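Long-range contacts in bacterial transferase hexapeptide (Three repeats) family protein (Acinetobacter baumannii, PDB 4M9C), which probably transfers an acetyl group from acetyl-CoA to a UDP-linked amino sugar during the biosynthesis of UDP-N,N'-diacetylbacillosamine: residues T2-Y8 against H63-A69; E16-L20 against L111-F115; F33-D38 against Y48-Y53; Y53-I57 against L82-V88. All blocks are in the same frame, centred on the assembly; numbering follows the deposited sequence.

Contact 1 of 4, residues T2-Y8 against H63-A69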
# COMPACT_ATOMS: atom_id res chain seq x y z
N THR A 2 33.87 -19.47 -1.50
CA THR A 2 33.37 -18.88 -2.75
C THR A 2 32.63 -17.53 -2.60
O THR A 2 33.06 -16.53 -3.18
CB THR A 2 32.55 -19.87 -3.64
OG1 THR A 2 32.60 -19.42 -5.00
CG2 THR A 2 31.08 -19.97 -3.22
N MET A 3 31.54 -17.51 -1.83
CA MET A 3 30.80 -16.27 -1.61
C MET A 3 30.15 -16.24 -0.22
O MET A 3 29.53 -17.21 0.20
CB MET A 3 29.76 -16.05 -2.71
CG MET A 3 28.77 -14.92 -2.45
SD MET A 3 29.49 -13.28 -2.59
CE MET A 3 29.44 -13.04 -4.37
N ILE A 4 30.33 -15.13 0.49
CA ILE A 4 29.55 -14.90 1.71
C ILE A 4 28.84 -13.56 1.62
O ILE A 4 29.37 -12.60 1.06
CB ILE A 4 30.41 -14.92 2.97
CG1 ILE A 4 31.50 -13.86 2.89
CG2 ILE A 4 31.01 -16.31 3.20
CD1 ILE A 4 32.29 -13.73 4.17
N ILE A 5 27.64 -13.51 2.18
CA ILE A 5 26.84 -12.29 2.16
C ILE A 5 26.66 -11.76 3.57
O ILE A 5 26.27 -12.50 4.48
CB ILE A 5 25.47 -12.52 1.48
CG1 ILE A 5 25.66 -12.69 -0.03
CG2 ILE A 5 24.54 -11.37 1.79
CD1 ILE A 5 24.38 -13.03 -0.81
N GLY A 6 26.97 -10.49 3.77
CA GLY A 6 26.69 -9.87 5.05
C GLY A 6 25.53 -8.91 4.97
O GLY A 6 25.37 -8.19 3.97
N VAL A 7 24.70 -8.90 6.01
CA VAL A 7 23.67 -7.87 6.17
C VAL A 7 24.17 -6.92 7.27
O VAL A 7 24.29 -7.31 8.43
CB VAL A 7 22.30 -8.49 6.58
CG1 VAL A 7 21.28 -7.39 6.92
CG2 VAL A 7 21.77 -9.42 5.48
N TYR A 8 24.47 -5.68 6.89
CA TYR A 8 25.08 -4.75 7.83
C TYR A 8 24.00 -4.06 8.64
O TYR A 8 23.24 -3.26 8.11
CB TYR A 8 25.94 -3.72 7.10
CG TYR A 8 27.21 -3.32 7.86
CD1 TYR A 8 27.18 -3.10 9.23
CD2 TYR A 8 28.42 -3.17 7.19
CE1 TYR A 8 28.34 -2.75 9.91
CE2 TYR A 8 29.57 -2.81 7.86
CZ TYR A 8 29.53 -2.60 9.22
OH TYR A 8 30.68 -2.24 9.88
N HIS A 63 34.88 -14.28 -2.55
CA HIS A 63 34.06 -13.09 -2.76
C HIS A 63 33.19 -12.76 -1.55
O HIS A 63 32.58 -13.65 -0.95
CB HIS A 63 33.21 -13.26 -4.01
CG HIS A 63 34.02 -13.50 -5.25
ND1 HIS A 63 34.31 -14.76 -5.72
CD2 HIS A 63 34.63 -12.63 -6.10
CE1 HIS A 63 35.04 -14.66 -6.81
NE2 HIS A 63 35.25 -13.38 -7.06
N LYS A 64 33.15 -11.48 -1.20
CA LYS A 64 32.30 -11.01 -0.13
C LYS A 64 31.38 -9.90 -0.66
O LYS A 64 31.82 -9.03 -1.41
CB LYS A 64 33.13 -10.51 1.06
CG LYS A 64 34.12 -11.54 1.63
CD LYS A 64 34.67 -11.10 2.97
CE LYS A 64 35.76 -12.05 3.48
NZ LYS A 64 36.99 -11.93 2.66
N ALA A 65 30.11 -9.96 -0.27
CA ALA A 65 29.12 -8.97 -0.70
C ALA A 65 28.24 -8.58 0.48
O ALA A 65 27.97 -9.39 1.38
CB ALA A 65 28.28 -9.51 -1.85
N VAL A 66 27.78 -7.33 0.49
CA VAL A 66 27.02 -6.84 1.62
C VAL A 66 25.81 -6.01 1.18
O VAL A 66 25.89 -5.25 0.22
CB VAL A 66 27.91 -6.00 2.56
CG1 VAL A 66 27.07 -5.12 3.49
CG2 VAL A 66 28.85 -6.91 3.35
N THR A 67 24.69 -6.19 1.87
CA THR A 67 23.60 -5.23 1.80
C THR A 67 23.53 -4.52 3.16
O THR A 67 23.55 -5.16 4.21
CB THR A 67 22.24 -5.89 1.45
OG1 THR A 67 21.19 -4.92 1.57
CG2 THR A 67 21.94 -7.04 2.40
N ILE A 68 23.49 -3.20 3.12
CA ILE A 68 23.45 -2.41 4.35
C ILE A 68 21.99 -2.17 4.72
O ILE A 68 21.29 -1.43 4.03
CB ILE A 68 24.17 -1.07 4.14
CG1 ILE A 68 25.66 -1.32 3.82
CG2 ILE A 68 23.99 -0.16 5.37
CD1 ILE A 68 26.38 -0.11 3.21
N ALA A 69 21.53 -2.79 5.79
CA ALA A 69 20.15 -2.67 6.23
C ALA A 69 19.87 -1.33 6.91
O ALA A 69 18.73 -0.90 7.03
CB ALA A 69 19.81 -3.82 7.18
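Two adjacent inner strands of the parallel part of the sheet in the Rossmann-like N-terminal domain, 3-8 and 63-68, run side by side here, Met3 level with His63 and Tyr8 with Ile68. Carbonyls and amides alternate across the pair: Gly6 N reaches Ala65 O at 2.8 Å, Thr67 N returns to Gly6 O, and Tyr8 N takes Thr67 O. Beyond the strand ends Ala69 N still finds Tyr8 O at 2.9 Å. At the other end Thr2 O accepts His63 N, which comes from above the carbonyl plane, and a weak second bond from His63 ND1, 3.3 Å away in the plane of the imidazole.

Side chains sort onto two faces. Met3, Ile5, Val7, Ala65 and Thr67 share one, where Val7 and Thr67 lie alongside each other and helix 14-24 covers them through Met18, Val17 and Val21. Met3, bent at its second and third torsions, brings SD over to Ala65 CB, 4.0 Å away, and crosses His63 at about a right angle. On the other face Tyr8 and Ile68 meet helix 73-85, and Phe56 of helix 53-58 packs on Ile4 and Val66. Val66 CG2 comes within 4.0 Å of Gly6 CA. Ile4 CG1 sits between the backbone N and the carbonyl carbon (chi1 59°), a placement that lays the branch along the aliphatic part of Lys64, with Ile4 CD1 3.7 Å from Lys64 CD.

Contact 2 of 4, residues E16-L20 against L111-F115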
# COMPACT_ATOMS: atom_id res chain seq x y z
N GLU A 16 14.44 -7.69 8.85
CA GLU A 16 13.57 -7.59 7.68
C GLU A 16 14.38 -7.86 6.41
O GLU A 16 13.93 -8.57 5.50
CB GLU A 16 12.95 -6.18 7.59
CG GLU A 16 12.33 -5.87 6.22
CD GLU A 16 12.05 -4.38 6.01
OE1 GLU A 16 12.89 -3.52 6.39
OE2 GLU A 16 10.98 -4.07 5.45
N VAL A 17 15.59 -7.32 6.36
CA VAL A 17 16.37 -7.39 5.13
C VAL A 17 16.95 -8.79 4.89
O VAL A 17 17.05 -9.24 3.75
CB VAL A 17 17.47 -6.34 5.12
CG1 VAL A 17 18.45 -6.58 3.96
CG2 VAL A 17 16.85 -4.93 5.07
N MET A 18 17.31 -9.48 5.97
CA MET A 18 17.92 -10.80 5.80
C MET A 18 17.08 -11.76 4.92
O MET A 18 17.60 -12.33 3.98
CB MET A 18 18.30 -11.44 7.14
CG MET A 18 18.84 -12.87 7.03
SD MET A 18 20.42 -12.92 6.15
CE MET A 18 21.59 -12.47 7.44
N PRO A 19 15.78 -11.94 5.22
CA PRO A 19 15.03 -12.87 4.38
C PRO A 19 14.85 -12.36 2.95
O PRO A 19 14.75 -13.16 2.02
CB PRO A 19 13.68 -13.00 5.10
CG PRO A 19 13.62 -11.83 6.05
CD PRO A 19 15.03 -11.54 6.42
N LEU A 20 14.84 -11.04 2.76
CA LEU A 20 14.77 -10.49 1.41
C LEU A 20 16.02 -10.87 0.62
O LEU A 20 15.93 -11.30 -0.53
CB LEU A 20 14.63 -8.96 1.46
CG LEU A 20 13.37 -8.42 2.15
CD1 LEU A 20 13.37 -6.89 2.15
CD2 LEU A 20 12.11 -8.98 1.47
N LEU A 111 17.82 -0.82 -1.98
CA LEU A 111 17.11 -1.78 -1.15
C LEU A 111 15.62 -1.46 -1.24
O LEU A 111 15.17 -0.44 -0.73
CB LEU A 111 17.59 -1.66 0.30
CG LEU A 111 16.76 -2.42 1.33
CD1 LEU A 111 16.85 -3.92 1.11
CD2 LEU A 111 17.21 -2.06 2.73
N LEU A 112 14.86 -2.33 -1.90
CA LEU A 112 13.43 -2.08 -2.11
C LEU A 112 12.62 -3.14 -1.39
O LEU A 112 12.61 -4.30 -1.78
CB LEU A 112 13.09 -2.06 -3.61
CG LEU A 112 14.02 -1.18 -4.46
CD1 LEU A 112 13.81 -1.39 -5.98
CD2 LEU A 112 13.88 0.28 -4.09
N CYS A 113 11.92 -2.72 -0.33
CA CYS A 113 11.19 -3.65 0.52
C CYS A 113 9.83 -4.04 -0.09
O CYS A 113 9.45 -3.54 -1.15
CB CYS A 113 11.05 -3.05 1.93
SG CYS A 113 12.68 -2.75 2.73
N PRO A 114 9.09 -4.94 0.57
CA PRO A 114 7.81 -5.40 0.04
C PRO A 114 6.80 -4.28 -0.23
O PRO A 114 6.70 -3.31 0.53
CB PRO A 114 7.29 -6.33 1.14
CG PRO A 114 8.58 -6.93 1.71
CD PRO A 114 9.53 -5.75 1.73
N PHE A 115 6.06 -4.43 -1.32
CA PHE A 115 5.02 -3.48 -1.74
C PHE A 115 5.57 -2.12 -2.15
O PHE A 115 4.87 -1.11 -2.06
CB PHE A 115 3.93 -3.32 -0.67
CG PHE A 115 3.25 -4.60 -0.33
CD1 PHE A 115 2.30 -5.15 -1.18
CD2 PHE A 115 3.58 -5.29 0.83
CE1 PHE A 115 1.68 -6.36 -0.88
CE2 PHE A 115 2.97 -6.49 1.14
CZ PHE A 115 2.01 -7.03 0.28
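Glu16, Val17 and Leu20 of helix 14-24 meet Leu111, Cys113 and Pro114 at the N-terminal end of the left-handed beta-helix, where 111-112 is the outermost strand of its sheet within the chain, so this contact joins the protein's two domains through side chains. Glu16 extends from the helix with CG anti to the backbone N (chi1 165°) and stays extended at the next bond, a shape that carries its carboxylate across to Cys113. The sulfur faces the end of the carboxylate, with Glu16 OE2 the nearer oxygen at 3.5 Å from Cys113 SG and Glu16 OE1 at 3.7 Å.

One turn along, Leu20 points its two methyls at the CG-CD side of the Pro114 ring. Leu20 CD1 stands 4.0 Å from Pro114 CD, and Leu20 CD2 is 4.1 Å from Pro114 CG. Leu20 CD1 also approaches Cys113 SG at 4.2 Å. Val17 uses one branch: CG2, placed beside its own backbone N, meets Leu111 CD2 at 3.7 Å, the two side chains crossing at a slant.

All six residues are buried, and a second subunit adds to the packing, its Leu101 against Glu16 and its Val99 against Pro114. Helix 14-24 thus lies between two sheets: Met18 faces strand 33-36 of the Rossmann-like domain, whereas Glu16, Val17 and Leu20 face the end of strand 111-112, whose neighbour in the beta-helix is strand 129-130.

Contact 3 of 4, residues F33-D38 against Y48-Y53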
# COMPACT_ATOMS: atom_id res chain seq x y z
N PHE A 33 25.43 -16.76 4.85
CA PHE A 33 24.92 -15.44 5.27
C PHE A 33 25.24 -15.09 6.72
O PHE A 33 25.22 -15.95 7.59
CB PHE A 33 23.40 -15.38 5.10
CG PHE A 33 22.94 -15.54 3.68
CD1 PHE A 33 22.53 -14.44 2.94
CD2 PHE A 33 22.88 -16.80 3.09
CE1 PHE A 33 22.08 -14.58 1.64
CE2 PHE A 33 22.43 -16.95 1.79
CZ PHE A 33 22.04 -15.85 1.06
N ALA A 34 25.48 -13.81 6.98
CA ALA A 34 25.65 -13.34 8.35
C ALA A 34 25.17 -11.91 8.53
O ALA A 34 25.22 -11.11 7.60
CB ALA A 34 27.11 -13.46 8.78
N PHE A 35 24.72 -11.61 9.74
CA PHE A 35 24.58 -10.23 10.17
C PHE A 35 25.95 -9.66 10.54
O PHE A 35 26.76 -10.34 11.16
CB PHE A 35 23.65 -10.15 11.38
CG PHE A 35 22.21 -10.48 11.07
CD1 PHE A 35 21.40 -9.56 10.43
CD2 PHE A 35 21.67 -11.71 11.44
CE1 PHE A 35 20.09 -9.85 10.15
CE2 PHE A 35 20.35 -12.01 11.16
CZ PHE A 35 19.56 -11.08 10.51
N ILE A 36 26.21 -8.42 10.15
CA ILE A 36 27.42 -7.71 10.54
C ILE A 36 27.05 -6.65 11.57
O ILE A 36 26.29 -5.73 11.26
CB ILE A 36 28.08 -7.01 9.34
CG1 ILE A 36 28.53 -8.03 8.30
CG2 ILE A 36 29.25 -6.13 9.80
CD1 ILE A 36 29.19 -7.40 7.08
N ASP A 37 27.59 -6.78 12.78
CA ASP A 37 27.28 -5.83 13.86
C ASP A 37 28.32 -5.93 14.99
O ASP A 37 28.35 -6.90 15.73
CB ASP A 37 25.87 -6.08 14.41
CG ASP A 37 25.39 -4.94 15.29
OD1 ASP A 37 24.56 -4.12 14.82
OD2 ASP A 37 25.83 -4.86 16.46
N ASP A 38 29.18 -4.92 15.10
CA ASP A 38 30.25 -4.92 16.09
C ASP A 38 29.70 -5.11 17.50
O ASP A 38 30.16 -5.98 18.25
CB ASP A 38 31.07 -3.63 16.01
CG ASP A 38 31.99 -3.60 14.80
OD1 ASP A 38 32.28 -4.69 14.26
OD2 ASP A 38 32.42 -2.50 14.40
N TYR A 48 21.24 -17.05 12.57
CA TYR A 48 22.40 -16.61 11.80
C TYR A 48 23.48 -16.08 12.73
O TYR A 48 23.16 -15.52 13.78
CB TYR A 48 22.01 -15.46 10.86
CG TYR A 48 21.02 -15.78 9.76
CD1 TYR A 48 21.45 -16.18 8.51
CD2 TYR A 48 19.66 -15.63 9.97
CE1 TYR A 48 20.55 -16.45 7.49
CE2 TYR A 48 18.75 -15.90 8.95
CZ TYR A 48 19.20 -16.31 7.72
OH TYR A 48 18.31 -16.58 6.70
N PRO A 49 24.75 -16.24 12.34
CA PRO A 49 25.87 -15.65 13.07
C PRO A 49 25.84 -14.15 12.94
O PRO A 49 25.51 -13.63 11.87
CB PRO A 49 27.10 -16.17 12.31
CG PRO A 49 26.61 -17.26 11.42
CD PRO A 49 25.18 -16.98 11.14
N VAL A 50 26.15 -13.46 14.03
CA VAL A 50 26.33 -12.02 14.00
C VAL A 50 27.82 -11.76 14.17
O VAL A 50 28.41 -12.10 15.20
CB VAL A 50 25.56 -11.33 15.13
CG1 VAL A 50 25.62 -9.81 14.99
CG2 VAL A 50 24.11 -11.82 15.16
N LEU A 51 28.44 -11.19 13.14
CA LEU A 51 29.88 -11.00 13.12
C LEU A 51 30.28 -9.55 13.27
O LEU A 51 29.54 -8.64 12.85
CB LEU A 51 30.47 -11.54 11.81
CG LEU A 51 30.10 -12.97 11.42
CD1 LEU A 51 30.67 -13.29 10.05
CD2 LEU A 51 30.62 -13.96 12.46
N SER A 52 31.45 -9.31 13.85
CA SER A 52 32.03 -7.98 13.84
C SER A 52 32.48 -7.76 12.41
O SER A 52 32.66 -8.72 11.66
CB SER A 52 33.25 -7.90 14.77
OG SER A 52 34.35 -8.62 14.23
N TYR A 53 32.67 -6.51 12.03
CA TYR A 53 33.11 -6.22 10.67
C TYR A 53 34.45 -6.90 10.38
O TYR A 53 34.61 -7.54 9.34
CB TYR A 53 33.19 -4.72 10.42
CG TYR A 53 33.66 -4.38 9.02
CD1 TYR A 53 34.91 -3.85 8.80
CD2 TYR A 53 32.84 -4.62 7.93
CE1 TYR A 53 35.34 -3.55 7.52
CE2 TYR A 53 33.26 -4.33 6.65
CZ TYR A 53 34.51 -3.79 6.45
OH TYR A 53 34.92 -3.50 5.18
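Leu51 O accepts Asp37 N at 2.7 Å, with an N-H...O angle of 162°, and also lies 3.3 Å from Ile36 CA in a CA-H...O contact. The amide of the same residue, Leu51 N, gives an equally short and nearly straight bond to Phe35 O, two residues before Asp37. The third backbone bond, from Phe35 N to Pro49 O, is longer and more bent. Together they join strands 33-36 and 48-51 in parallel, Phe35 level with Val50 and Ile36 with Leu51.

Past the strands, Asp38 OD1 receives Tyr53 N at 2.9 Å, the amide arriving nearly along the C-O axis of the carboxylate. This bond fastens the first turn of helix 53-58 to the loop just after strand 33-36. Ser52 is that helix's N-cap, its OG bonded to Asp55 N, while Asp37 OD2 turns to Leu40 N.

The aromatic side chains gather at the start of the pair. Phe35 and Tyr48 meet obliquely, their planes 85° apart, with Phe35 CD2 3.8 Å from Tyr48 CB. Tyr48 CE1 in turn rests 3.9 Å from Phe33 CB. The phenol continues to Arg22 NH1, and Lys30 makes a cation-pi contact with its ring. On the other side of the sheet Ala34 CB touches Leu51 CD1 at 3.8 Å, and Ile36 CG2 comes to the edge of the Tyr53 ring. Neighbouring parallel strands, one leading straight into a capped helix, are typical of the alpha/beta architecture of a Rossmann-like domain.

Contact 4 of 4, residues Y53-I57 against L82-V88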
# COMPACT_ATOMS: atom_id res chain seq x y z
N TYR A 53 32.67 -6.51 12.03
CA TYR A 53 33.11 -6.22 10.67
C TYR A 53 34.45 -6.90 10.38
O TYR A 53 34.61 -7.54 9.34
CB TYR A 53 33.19 -4.72 10.42
CG TYR A 53 33.66 -4.38 9.02
CD1 TYR A 53 34.91 -3.85 8.80
CD2 TYR A 53 32.84 -4.62 7.93
CE1 TYR A 53 35.34 -3.55 7.52
CE2 TYR A 53 33.26 -4.33 6.65
CZ TYR A 53 34.51 -3.79 6.45
OH TYR A 53 34.92 -3.50 5.18
N LEU A 54 35.39 -6.79 11.32
CA LEU A 54 36.71 -7.39 11.14
C LEU A 54 36.63 -8.88 10.91
O LEU A 54 37.30 -9.40 10.02
CB LEU A 54 37.63 -7.08 12.33
CG LEU A 54 38.24 -5.68 12.27
CD1 LEU A 54 38.85 -5.26 13.61
CD2 LEU A 54 39.26 -5.61 11.14
N ASP A 55 35.80 -9.57 11.69
CA ASP A 55 35.66 -11.02 11.52
C ASP A 55 35.01 -11.37 10.19
O ASP A 55 35.42 -12.31 9.52
CB ASP A 55 34.89 -11.64 12.70
CG ASP A 55 35.72 -11.67 13.98
OD1 ASP A 55 36.95 -11.93 13.89
OD2 ASP A 55 35.16 -11.42 15.07
N PHE A 56 34.02 -10.58 9.78
CA PHE A 56 33.40 -10.79 8.48
C PHE A 56 34.46 -10.67 7.39
O PHE A 56 34.60 -11.55 6.55
CB PHE A 56 32.28 -9.78 8.23
CG PHE A 56 31.71 -9.85 6.83
CD1 PHE A 56 32.15 -8.98 5.85
CD2 PHE A 56 30.74 -10.78 6.51
CE1 PHE A 56 31.63 -9.03 4.56
CE2 PHE A 56 30.21 -10.84 5.23
CZ PHE A 56 30.66 -9.96 4.25
N ILE A 57 35.22 -9.58 7.41
CA ILE A 57 36.25 -9.34 6.42
C ILE A 57 37.32 -10.44 6.45
O ILE A 57 37.90 -10.79 5.42
CB ILE A 57 36.94 -7.98 6.64
CG1 ILE A 57 35.98 -6.84 6.30
CG2 ILE A 57 38.19 -7.87 5.79
CD1 ILE A 57 35.53 -6.82 4.86
N LEU A 82 33.86 2.57 4.38
CA LEU A 82 34.52 1.44 5.02
C LEU A 82 34.58 0.21 4.11
O LEU A 82 35.63 -0.42 3.99
CB LEU A 82 33.81 1.10 6.33
CG LEU A 82 34.50 0.10 7.26
CD1 LEU A 82 35.84 0.66 7.71
CD2 LEU A 82 33.62 -0.22 8.46
N LEU A 83 33.46 -0.14 3.48
CA LEU A 83 33.39 -1.33 2.62
C LEU A 83 34.24 -1.20 1.36
O LEU A 83 34.79 -2.19 0.86
CB LEU A 83 31.95 -1.65 2.21
CG LEU A 83 30.93 -2.13 3.25
CD1 LEU A 83 29.54 -2.21 2.62
CD2 LEU A 83 31.32 -3.46 3.83
N GLU A 84 34.33 0.01 0.82
CA GLU A 84 35.13 0.23 -0.38
C GLU A 84 36.61 -0.05 -0.11
O GLU A 84 37.30 -0.64 -0.95
CB GLU A 84 34.91 1.64 -0.94
CG GLU A 84 33.47 1.92 -1.40
CD GLU A 84 33.19 1.40 -2.80
OE1 GLU A 84 34.15 0.97 -3.48
OE2 GLU A 84 32.01 1.43 -3.23
N LYS A 85 37.10 0.36 1.06
CA LYS A 85 38.50 0.12 1.45
C LYS A 85 38.88 -1.35 1.32
O LYS A 85 39.99 -1.68 0.91
CB LYS A 85 38.77 0.59 2.88
CG LYS A 85 39.08 2.09 3.02
N ASP A 86 37.95 -2.24 1.70
CA ASP A 86 38.22 -3.67 1.68
C ASP A 86 37.73 -4.32 0.39
O ASP A 86 37.77 -5.55 0.25
CB ASP A 86 37.60 -4.36 2.89
CG ASP A 86 38.28 -3.99 4.20
OD1 ASP A 86 39.40 -4.50 4.45
OD2 ASP A 86 37.71 -3.20 4.98
N GLY A 87 37.27 -3.50 -0.54
CA GLY A 87 36.79 -3.99 -1.82
C GLY A 87 35.60 -4.93 -1.75
O GLY A 87 35.47 -5.84 -2.56
N VAL A 88 34.72 -4.72 -0.77
CA VAL A 88 33.52 -5.53 -0.65
C VAL A 88 32.47 -5.07 -1.66
O VAL A 88 32.30 -3.87 -1.92
CB VAL A 88 32.92 -5.47 0.78
CG1 VAL A 88 31.66 -6.32 0.89
CG2 VAL A 88 33.96 -5.91 1.80
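The tight part of this contact surrounds the ring of Tyr53, which helix 53-58 holds out toward the C-terminal end of helix 73-85. With CG anti to the backbone N (chi1 180°), the side chain runs past Leu82 in the opposite direction, and Leu82 CD2 sits over one ring face, 4.0 Å from the centroid and 16° off the normal, a CH-pi contact. The opposite face is met near its rim by CG1 of Ile57, one turn further along the same helix, so the ring lies between two aliphatic branches. Leu83 CD2 approaches at the ring edge, 3.5 Å from Tyr53 CE2. On the inner, sheet-facing side Ile57 CD1 packs 3.6 Å from CG2 of the buried Val88.

The phenol ends the packed region with a hydrogen bond: Tyr53 OH donates to Asp86 OD2 at 2.8 Å, on the anti side of the carboxylate and 34° out of its plane. Toward solvent the contact thins. Asp86 is exposed, and Leu82 and Ile57 are partly so; Ile57 CD1 lies 3.8 Å from Asp86 CB. A Schellman motif makes the exit from helix 73-85: Gly87 N, in a residue at positive phi, bonds to Glu84 O, and Val88 N turns back to Leu83 O at 3.0 Å. The turn sets Asp86 and Val88 against Ile57.

Both helices lie on the same side of the sheet, with Leu83 and Val88 on Val66 of strand 63-68, Leu82 on Tyr8 of strand 3-8, and Phe56 on both strands through Ile4 and Val66.

In the fold
Contacts 1 and 3 build one sheet: strands 3-8 and 33-36 are neighbours in it, so backbone hydrogen bonds carry the order from 63-68 across to 48-51. Contact 1 is the buried middle, contact 3 a partly buried pair nearer the edge, where a side-chain carboxylate joins the backbone bonding. Contacts 2 and 4 rely instead on side chains. Helix 14-24 of contact 2 lies on one side of that sheet and the helices of contact 4 on the other. Contact 2 is wholly buried and reaches the beta-helix and a second subunit; contact 4 opens to solvent and shares Tyr53 with contact 3.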